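Local coordinates for protein hexokinase (Schistosoma mansoni, PDB 1BDG) that catalyses the ATP-dependent phosphorylation of glucose and other hexoses to hexose 6-phosphates, the first step of glycolysis, at residues A374-G379 and C410-D415; T122-L127 and R185-K190; E35-G40 and I51-S56. One frame throughout, in Å; residues are numbered along the deposited sequence.

Interaction 1 of 3, residues A374-G379 and C410-D415; sequences AAYLAG and CERMTD. With SO4 (sulfate ion), chain D.
Arg412 and Met413 of helix 409-420 pack on Ala375, Tyr376, Ala378 and Gly379 of helix 357-389. This is helix-helix packing in the large lobe of the hexokinase fold, of the actin-like ATPase clan. The axes of the two segments cross at -43° and come within 7.3 Å. Along 410-415, Arg412 is the first to touch. Its CB lies 4.0 Å from Ala375 CB and also meets the Tyr376 ring at CE1. Arg412 O sits at the edge of that ring, in its plane, 3.4 Å from CE1. The rest of the arginine runs extended from CG to NE, away from 374-379, and lies against Val371 and Lys372 of the same helix. NE and NH2 hold two oxygens of a sulfate, with NE to O3 at 2.8 Å. The ion probably comes from the crystallisation liquor. Met413 follows. Its CG is anti to the backbone N (chi1 168°) and meets Gly379 CA at 3.7 Å. SD then reaches Ala378 CB at 4.0 Å. The Met413 side chain is also about 4 Å from that of Tyr403, which probably binds ATP, as in related enzymes. Gly379 CA rests directly against Met413 O. Thr414 OG1 and N reach Cys410 O from opposite faces of the carbonyl plane, OG1 at 2.7 Å.

Interaction 2 of 3, residues T122-L127 and R185-K190; sequences TLADFL and RELNVK
Leu187 presents its forked tip to helix 112-129, between Ala124 and Leu127. One prong, CD1, lies 4.0 Å from Ala124 CB and also close to Ala124 CA. The small alanine forms a shallow place on the helix that this methyl fills. The other prong, CD2, meets Leu127 CD1 at 3.6 Å, and the two leucine side chains cross obliquely. Leu123 makes the looser edge of the contact. Its CD2 faces both Leu187 CD1 and Val189 CG2, each at 4.5 Å. The leucine that does most of the filling sits just after a helix end. Glu186, with positive phi, is the C-prime residue of a Schellman motif that closes helix 174-183. An inverse gamma turn centred on Asn188 then leads into strand 189-195, an outer strand of the small-lobe sheet. The contact thus ties helix 112-129 to that edge. Leu139 of the adjacent strand 137-143 touches both Leu123 and Val189 from the sheet. Asp125 takes no part; its OD2 forms a salt bridge with Arg99 and a hydrogen bond with Tyr101. What joins the two segments is methyl against methyl, so the hold depends on shape and exclusion of water, not on directional bonds.

Interaction 3 of 3, residues E35-G40 and I51-S56; sequences ESMRLG and IKMFPS
Met53 reaches from the loop before strand 54-55 to Met37 and Gly40 on helix 23-41. Its backbone has positive phi and psi, and its CB points toward the helix. CB lies 4.1 Å from Gly40 O. CG is near Met37 O, at 3.5 Å, and also faces Gly40 C. The chain then bends at chi2 (-67°), which brings SD 3.7 Å from Met37 CB. It bends again at chi3, and the tip CE ends against Met37 CB and Met37 O. The two methionine side chains cross at about a right angle. Met37 itself is extended beyond CG. Its CG also takes Ile51 CG2, at 3.8 Å, and Ile51 CG1 lies near Ser36 CB. The backbones come close as well. Gly40 CA makes a CA-H...O contact of 3.6 Å to Ile51 O, with 155° at the hydrogen. One water joins the segments further on. It donates to Gly40 O at 3.1 Å and to Met53 O at 2.8 Å. Lys52 CB points away from the helix; its NZ hydrogen-bonds to Ser49 O and Asn46 O. The Lys52 side chain lies about 5 Å from that of Glu249, which binds the sugar substrate, so the loop runs beside the glucose site. Met37 also touches Cys384 and Ile385 of helix 357-389. Met53 and Phe54 pair through their backbones with Thr248 and Asn247. Helix 23-41 thus packs on the loop 51-53 that leads into strand 54-55, an outer strand of the large-lobe sheet, next to strand 243-247.

How the interactions relate
All three contacts are largely buried, but they lie at different depths. Interaction 1 is nearest the centre of the chain, at about 14 Å from centre to centre. Interaction 2 lies farthest out, in the small lobe, about 41 Å between centres from interaction 1 and across the middle of the chain. Interactions 1 and 3 share a neighbour: helix 357-389 is a partner in the first and touches Met37 in the third. The chemistry differs. Interaction 2 is purely aliphatic. Interaction 1 lays an aromatic edge and a glycine against backbone carbonyls. Interaction 3 is rich in methionine, and a water bridges its backbones.

Interaction 1 of 3, residues A374-G379 and C410-D415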
loop_
_atom_site.group_PDB
_atom_site.type_symbol
_atom_site.label_atom_id
_atom_site.label_comp_id
_atom_site.label_asym_id
_atom_site.label_seq_id
_atom_site.Cartn_x
_atom_site.Cartn_y
_atom_site.Cartn_z
ATOM N N ALA A 374 -9.879 -6.525 7.140
ATOM C CA ALA A 374 -8.827 -5.798 6.458
ATOM C C ALA A 374 -7.981 -5.074 7.482
ATOM O O ALA A 374 -6.782 -5.330 7.598
ATOM C CB ALA A 374 -9.438 -4.823 5.499
ATOM N N ALA A 375 -8.632 -4.218 8.272
ATOM C CA ALA A 375 -7.956 -3.436 9.313
ATOM C C ALA A 375 -7.206 -4.354 10.270
ATOM O O ALA A 375 -6.003 -4.214 10.457
ATOM C CB ALA A 375 -8.964 -2.568 10.079
ATOM N N TYR A 376 -7.904 -5.332 10.824
ATOM C CA TYR A 376 -7.288 -6.276 11.737
ATOM C C TYR A 376 -6.055 -6.939 11.139
ATOM O O TYR A 376 -5.078 -7.168 11.839
ATOM C CB TYR A 376 -8.300 -7.335 12.152
ATOM C CG TYR A 376 -9.357 -6.835 13.094
ATOM C CD1 TYR A 376 -9.194 -5.635 13.780
ATOM C CD2 TYR A 376 -10.512 -7.566 13.322
ATOM C CE1 TYR A 376 -10.148 -5.181 14.667
ATOM C CE2 TYR A 376 -11.479 -7.116 14.208
ATOM C CZ TYR A 376 -11.285 -5.921 14.875
ATOM O OH TYR A 376 -12.235 -5.457 15.739
ATOM N N LEU A 377 -6.085 -7.248 9.847
ATOM C CA LEU A 377 -4.924 -7.874 9.231
ATOM C C LEU A 377 -3.699 -6.946 9.270
ATOM O O LEU A 377 -2.617 -7.370 9.688
ATOM C CB LEU A 377 -5.237 -8.363 7.814
ATOM C CG LEU A 377 -6.027 -9.675 7.676
ATOM C CD1 LEU A 377 -6.320 -9.991 6.226
ATOM C CD2 LEU A 377 -5.254 -10.810 8.299
ATOM N N ALA A 378 -3.880 -5.673 8.915
ATOM C CA ALA A 378 -2.779 -4.697 8.928
ATOM C C ALA A 378 -2.306 -4.544 10.369
ATOM O O ALA A 378 -1.094 -4.436 10.635
ATOM C CB ALA A 378 -3.249 -3.365 8.389
ATOM N N GLY A 379 -3.279 -4.589 11.282
ATOM C CA GLY A 379 -3.018 -4.481 12.705
ATOM C C GLY A 379 -2.143 -5.613 13.201
ATOM O O GLY A 379 -1.247 -5.403 14.016
ATOM N N CYS A 410 -8.458 2.876 11.135
ATOM C CA CYS A 410 -7.363 3.032 12.091
ATOM C C CYS A 410 -7.889 2.708 13.479
ATOM O O CYS A 410 -7.159 2.191 14.331
ATOM C CB CYS A 410 -6.822 4.461 12.062
ATOM S SG CYS A 410 -6.831 5.314 13.667
ATOM N N GLU A 411 -9.174 2.995 13.680
ATOM C CA GLU A 411 -9.835 2.754 14.950
ATOM C C GLU A 411 -9.746 1.274 15.323
ATOM O O GLU A 411 -9.486 0.940 16.470
ATOM C CB GLU A 411 -11.296 3.200 14.867
ATOM C CG GLU A 411 -11.563 4.711 14.947
ATOM C CD GLU A 411 -10.648 5.574 14.068
ATOM O OE1 GLU A 411 -10.637 5.416 12.809
ATOM O OE2 GLU A 411 -9.951 6.450 14.659
ATOM N N ARG A 412 -9.919 0.397 14.340
ATOM C CA ARG A 412 -9.871 -1.047 14.554
ATOM C C ARG A 412 -8.459 -1.649 14.454
ATOM O O ARG A 412 -8.083 -2.499 15.262
ATOM C CB ARG A 412 -10.817 -1.751 13.583
ATOM C CG ARG A 412 -12.281 -1.421 13.766
ATOM C CD ARG A 412 -13.061 -2.141 12.714
ATOM N NE ARG A 412 -14.486 -1.830 12.697
ATOM C CZ ARG A 412 -15.182 -1.673 11.573
ATOM N NH1 ARG A 412 -14.558 -1.740 10.402
ATOM N NH2 ARG A 412 -16.488 -1.407 11.612
ATOM N N MET A 413 -7.710 -1.252 13.433
ATOM C CA MET A 413 -6.335 -1.715 13.249
ATOM C C MET A 413 -5.603 -1.643 14.595
ATOM O O MET A 413 -5.134 -2.669 15.117
ATOM C CB MET A 413 -5.628 -0.826 12.214
ATOM C CG MET A 413 -4.118 -0.981 12.114
ATOM S SD MET A 413 -3.533 -0.096 10.659
ATOM C CE MET A 413 -4.018 1.579 11.034
ATOM N N THR A 414 -5.574 -0.437 15.172
ATOM C CA THR A 414 -4.939 -0.156 16.459
ATOM C C THR A 414 -5.386 -1.147 17.548
ATOM O O THR A 414 -4.576 -1.628 18.337
ATOM C CB THR A 414 -5.269 1.285 16.901
ATOM O OG1 THR A 414 -4.896 2.189 15.863
ATOM C CG2 THR A 414 -4.515 1.658 18.161
ATOM N N ASP A 415 -6.670 -1.472 17.583
ATOM C CA ASP A 415 -7.132 -2.411 18.586
ATOM C C ASP A 415 -6.428 -3.747 18.385
ATOM O O ASP A 415 -6.010 -4.380 19.363
ATOM C CB ASP A 415 -8.653 -2.580 18.539
ATOM C CG ASP A 415 -9.403 -1.324 18.994
ATOM O OD1 ASP A 415 -8.750 -0.274 19.286
ATOM O OD2 ASP A 415 -10.660 -1.392 19.056
HETATM S S SO4 D . -16.780 -2.067 15.442
HETATM O O1 SO4 D . -17.254 -1.557 16.710
HETATM O O2 SO4 D . -17.394 -1.318 14.366
HETATM O O3 SO4 D . -15.348 -1.930 15.375
HETATM O O4 SO4 D . -17.130 -3.464 15.323
#

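Interaction 2 of 3, residues T122-L127 and R185-K190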
loop_
_atom_site.group_PDB
_atom_site.type_symbol
_atom_site.label_atom_id
_atom_site.label_comp_id
_atom_site.label_asym_id
_atom_site.label_seq_id
_atom_site.Cartn_x
_atom_site.Cartn_y
_atom_site.Cartn_z
ATOM N N THR A 122 5.808 14.790 -18.493
ATOM C CA THR A 122 5.110 15.455 -17.395
ATOM C C THR A 122 5.981 16.379 -16.532
ATOM O O THR A 122 5.700 17.577 -16.423
ATOM C CB THR A 122 4.428 14.401 -16.518
ATOM O OG1 THR A 122 3.063 14.235 -16.932
ATOM C CG2 THR A 122 4.494 14.779 -15.061
ATOM N N LEU A 123 7.012 15.826 -15.892
ATOM C CA LEU A 123 7.925 16.621 -15.055
ATOM C C LEU A 123 8.396 17.893 -15.770
ATOM O O LEU A 123 8.498 18.958 -15.149
ATOM C CB LEU A 123 9.150 15.780 -14.670
ATOM C CG LEU A 123 10.370 16.482 -14.072
ATOM C CD1 LEU A 123 10.018 17.091 -12.722
ATOM C CD2 LEU A 123 11.514 15.491 -13.935
ATOM N N ALA A 124 8.656 17.777 -17.071
ATOM C CA ALA A 124 9.123 18.911 -17.865
ATOM C C ALA A 124 8.128 20.063 -17.795
ATOM O O ALA A 124 8.515 21.222 -17.549
ATOM C CB ALA A 124 9.344 18.498 -19.308
ATOM N N ASP A 125 6.849 19.730 -17.983
ATOM C CA ASP A 125 5.768 20.721 -17.938
ATOM C C ASP A 125 5.899 21.519 -16.637
ATOM O O ASP A 125 6.032 22.733 -16.651
ATOM C CB ASP A 125 4.415 20.007 -18.006
ATOM C CG ASP A 125 3.251 20.960 -18.182
ATOM O OD1 ASP A 125 3.058 21.480 -19.311
ATOM O OD2 ASP A 125 2.526 21.181 -17.184
ATOM N N PHE A 126 5.972 20.797 -15.529
ATOM C CA PHE A 126 6.115 21.361 -14.186
ATOM C C PHE A 126 7.299 22.325 -14.147
ATOM O O PHE A 126 7.163 23.473 -13.717
ATOM C CB PHE A 126 6.323 20.203 -13.201
ATOM C CG PHE A 126 6.408 20.608 -11.765
ATOM C CD1 PHE A 126 5.272 20.947 -11.061
ATOM C CD2 PHE A 126 7.633 20.605 -11.100
ATOM C CE1 PHE A 126 5.346 21.278 -9.709
ATOM C CE2 PHE A 126 7.720 20.933 -9.760
ATOM C CZ PHE A 126 6.572 21.272 -9.057
ATOM N N LEU A 127 8.447 21.877 -14.644
ATOM C CA LEU A 127 9.644 22.709 -14.647
ATOM C C LEU A 127 9.460 23.973 -15.478
ATOM O O LEU A 127 9.895 25.055 -15.067
ATOM C CB LEU A 127 10.847 21.903 -15.132
ATOM C CG LEU A 127 11.149 20.714 -14.211
ATOM C CD1 LEU A 127 12.294 19.885 -14.767
ATOM C CD2 LEU A 127 11.486 21.230 -12.825
ATOM N N ARG A 185 14.874 14.480 -22.905
ATOM C CA ARG A 185 14.000 15.655 -22.789
ATOM C C ARG A 185 14.837 16.843 -22.313
ATOM O O ARG A 185 14.326 17.806 -21.753
ATOM C CB ARG A 185 12.810 15.395 -21.830
ATOM C CG ARG A 185 11.602 14.675 -22.462
ATOM C CD ARG A 185 10.672 15.619 -23.277
ATOM N NE ARG A 185 11.381 16.347 -24.340
ATOM C CZ ARG A 185 11.396 16.014 -25.639
ATOM N NH1 ARG A 185 10.718 14.950 -26.080
ATOM N NH2 ARG A 185 12.152 16.718 -26.490
ATOM N N GLU A 186 16.142 16.744 -22.504
ATOM C CA GLU A 186 17.059 17.806 -22.125
ATOM C C GLU A 186 16.870 18.402 -20.733
ATOM O O GLU A 186 17.039 19.612 -20.537
ATOM C CB GLU A 186 17.023 18.911 -23.174
ATOM C CG GLU A 186 17.876 18.594 -24.406
ATOM C CD GLU A 186 17.111 18.789 -25.682
ATOM O OE1 GLU A 186 16.787 19.964 -25.989
ATOM O OE2 GLU A 186 16.827 17.771 -26.353
ATOM N N LEU A 187 16.510 17.561 -19.769
ATOM C CA LEU A 187 16.332 18.030 -18.405
ATOM C C LEU A 187 17.614 17.734 -17.617
ATOM O O LEU A 187 18.149 16.631 -17.674
ATOM C CB LEU A 187 15.113 17.348 -17.790
ATOM C CG LEU A 187 13.785 17.731 -18.461
ATOM C CD1 LEU A 187 12.671 16.763 -18.057
ATOM C CD2 LEU A 187 13.429 19.140 -18.065
ATOM N N ASN A 188 18.141 18.729 -16.923
ATOM C CA ASN A 188 19.358 18.526 -16.155
ATOM C C ASN A 188 19.091 17.832 -14.811
ATOM O O ASN A 188 19.176 18.467 -13.745
ATOM C CB ASN A 188 20.075 19.876 -15.947
ATOM N N VAL A 189 18.776 16.537 -14.843
ATOM C CA VAL A 189 18.522 15.800 -13.597
ATOM C C VAL A 189 19.724 14.952 -13.221
ATOM O O VAL A 189 19.846 13.792 -13.655
ATOM C CB VAL A 189 17.256 14.907 -13.685
ATOM C CG1 VAL A 189 17.125 14.041 -12.396
ATOM C CG2 VAL A 189 15.991 15.800 -13.881
ATOM N N LYS A 190 20.589 15.539 -12.397
ATOM C CA LYS A 190 21.843 14.930 -11.948
ATOM C C LYS A 190 21.810 13.521 -11.352
ATOM O O LYS A 190 22.498 12.628 -11.825
ATOM C CB LYS A 190 22.572 15.896 -10.981
#

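Interaction 3 of 3, residues E35-G40 and I51-S56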
loop_
_atom_site.group_PDB
_atom_site.type_symbol
_atom_site.label_atom_id
_atom_site.label_comp_id
_atom_site.label_asym_id
_atom_site.label_seq_id
_atom_site.Cartn_x
_atom_site.Cartn_y
_atom_site.Cartn_z
ATOM N N GLU A 35 7.693 -15.342 11.315
ATOM C CA GLU A 35 8.508 -16.489 10.936
ATOM C C GLU A 35 9.105 -16.243 9.535
ATOM O O GLU A 35 10.280 -16.547 9.309
ATOM C CB GLU A 35 7.677 -17.797 10.973
ATOM C CG GLU A 35 7.207 -18.264 12.381
ATOM C CD GLU A 35 6.002 -19.256 12.358
ATOM O OE1 GLU A 35 5.919 -20.131 11.461
ATOM O OE2 GLU A 35 5.117 -19.158 13.241
ATOM N N SER A 36 8.322 -15.659 8.615
ATOM C CA SER A 36 8.786 -15.385 7.235
ATOM C C SER A 36 9.791 -14.265 7.101
ATOM O O SER A 36 10.726 -14.378 6.318
ATOM C CB SER A 36 7.624 -15.078 6.301
ATOM O OG SER A 36 6.655 -16.103 6.352
ATOM N N MET A 37 9.586 -13.168 7.820
ATOM C CA MET A 37 10.506 -12.042 7.754
ATOM C C MET A 37 11.924 -12.440 8.172
ATOM O O MET A 37 12.891 -12.094 7.475
ATOM C CB MET A 37 10.012 -10.886 8.613
ATOM C CG MET A 37 8.749 -10.233 8.128
ATOM S SD MET A 37 8.286 -8.868 9.181
ATOM C CE MET A 37 6.965 -8.139 8.275
ATOM N N ARG A 38 12.070 -13.173 9.282
ATOM C CA ARG A 38 13.414 -13.575 9.683
ATOM C C ARG A 38 14.040 -14.542 8.677
ATOM O O ARG A 38 15.256 -14.572 8.519
ATOM C CB ARG A 38 13.488 -14.099 11.123
ATOM C CG ARG A 38 12.755 -15.375 11.431
ATOM C CD ARG A 38 13.620 -16.276 12.314
ATOM N NE ARG A 38 14.256 -17.324 11.515
ATOM C CZ ARG A 38 13.933 -18.618 11.584
ATOM N NH1 ARG A 38 12.980 -19.028 12.425
ATOM N NH2 ARG A 38 14.595 -19.514 10.847
ATOM N N LEU A 39 13.211 -15.304 7.967
ATOM C CA LEU A 39 13.700 -16.212 6.928
ATOM C C LEU A 39 14.173 -15.394 5.720
ATOM O O LEU A 39 15.149 -15.764 5.070
ATOM C CB LEU A 39 12.602 -17.166 6.451
ATOM C CG LEU A 39 12.200 -18.402 7.250
ATOM C CD1 LEU A 39 11.120 -19.144 6.469
ATOM C CD2 LEU A 39 13.391 -19.317 7.504
ATOM N N GLY A 40 13.469 -14.296 5.423
ATOM C CA GLY A 40 13.819 -13.451 4.288
ATOM C C GLY A 40 15.109 -12.660 4.452
ATOM O O GLY A 40 15.710 -12.218 3.467
ATOM N N ILE A 51 8.139 -13.251 2.022
ATOM C CA ILE A 51 8.505 -11.905 2.456
ATOM C C ILE A 51 9.973 -11.616 2.168
ATOM O O ILE A 51 10.859 -11.958 2.953
ATOM C CB ILE A 51 8.123 -11.630 3.921
ATOM C CG1 ILE A 51 6.601 -11.690 4.052
ATOM C CG2 ILE A 51 8.667 -10.273 4.356
ATOM C CD1 ILE A 51 6.055 -11.245 5.391
ATOM N N LYS A 52 10.189 -10.917 1.053
ATOM C CA LYS A 52 11.515 -10.579 0.529
ATOM C C LYS A 52 12.506 -9.764 1.334
ATOM O O LYS A 52 13.709 -9.901 1.107
ATOM C CB LYS A 52 11.389 -9.979 -0.860
ATOM C CG LYS A 52 10.781 -10.942 -1.850
ATOM C CD LYS A 52 11.660 -12.150 -2.012
ATOM C CE LYS A 52 10.849 -13.388 -2.236
ATOM N NZ LYS A 52 11.736 -14.576 -2.138
ATOM N N MET A 53 12.014 -8.860 2.186
ATOM C CA MET A 53 12.854 -8.031 3.054
ATOM C C MET A 53 13.978 -7.310 2.333
ATOM O O MET A 53 15.112 -7.289 2.828
ATOM C CB MET A 53 13.482 -8.887 4.162
ATOM C CG MET A 53 12.517 -9.706 4.982
ATOM S SD MET A 53 11.454 -8.701 5.968
ATOM C CE MET A 53 12.292 -8.766 7.421
ATOM N N PHE A 54 13.664 -6.657 1.215
ATOM C CA PHE A 54 14.683 -5.952 0.439
ATOM C C PHE A 54 15.336 -4.791 1.190
ATOM O O PHE A 54 14.645 -3.847 1.586
ATOM C CB PHE A 54 14.095 -5.368 -0.851
ATOM C CG PHE A 54 13.439 -6.367 -1.748
ATOM C CD1 PHE A 54 14.197 -7.246 -2.502
ATOM C CD2 PHE A 54 12.057 -6.381 -1.891
ATOM C CE1 PHE A 54 13.583 -8.127 -3.398
ATOM C CE2 PHE A 54 11.445 -7.249 -2.774
ATOM C CZ PHE A 54 12.212 -8.123 -3.533
ATOM N N PRO A 55 16.662 -4.853 1.423
ATOM C CA PRO A 55 17.293 -3.735 2.121
ATOM C C PRO A 55 17.243 -2.552 1.161
ATOM O O PRO A 55 17.447 -2.715 -0.043
ATOM C CB PRO A 55 18.723 -4.225 2.331
ATOM C CG PRO A 55 18.931 -5.154 1.193
ATOM C CD PRO A 55 17.643 -5.915 1.152
ATOM N N SER A 56 16.882 -1.387 1.685
ATOM C CA SER A 56 16.778 -0.173 0.885
ATOM C C SER A 56 18.092 0.623 0.825
ATOM O O SER A 56 18.199 1.605 0.084
ATOM C CB SER A 56 15.696 0.704 1.484
ATOM O OG SER A 56 16.121 1.160 2.754
HETATM O O HOH W 1 16.952 -9.386 3.015
#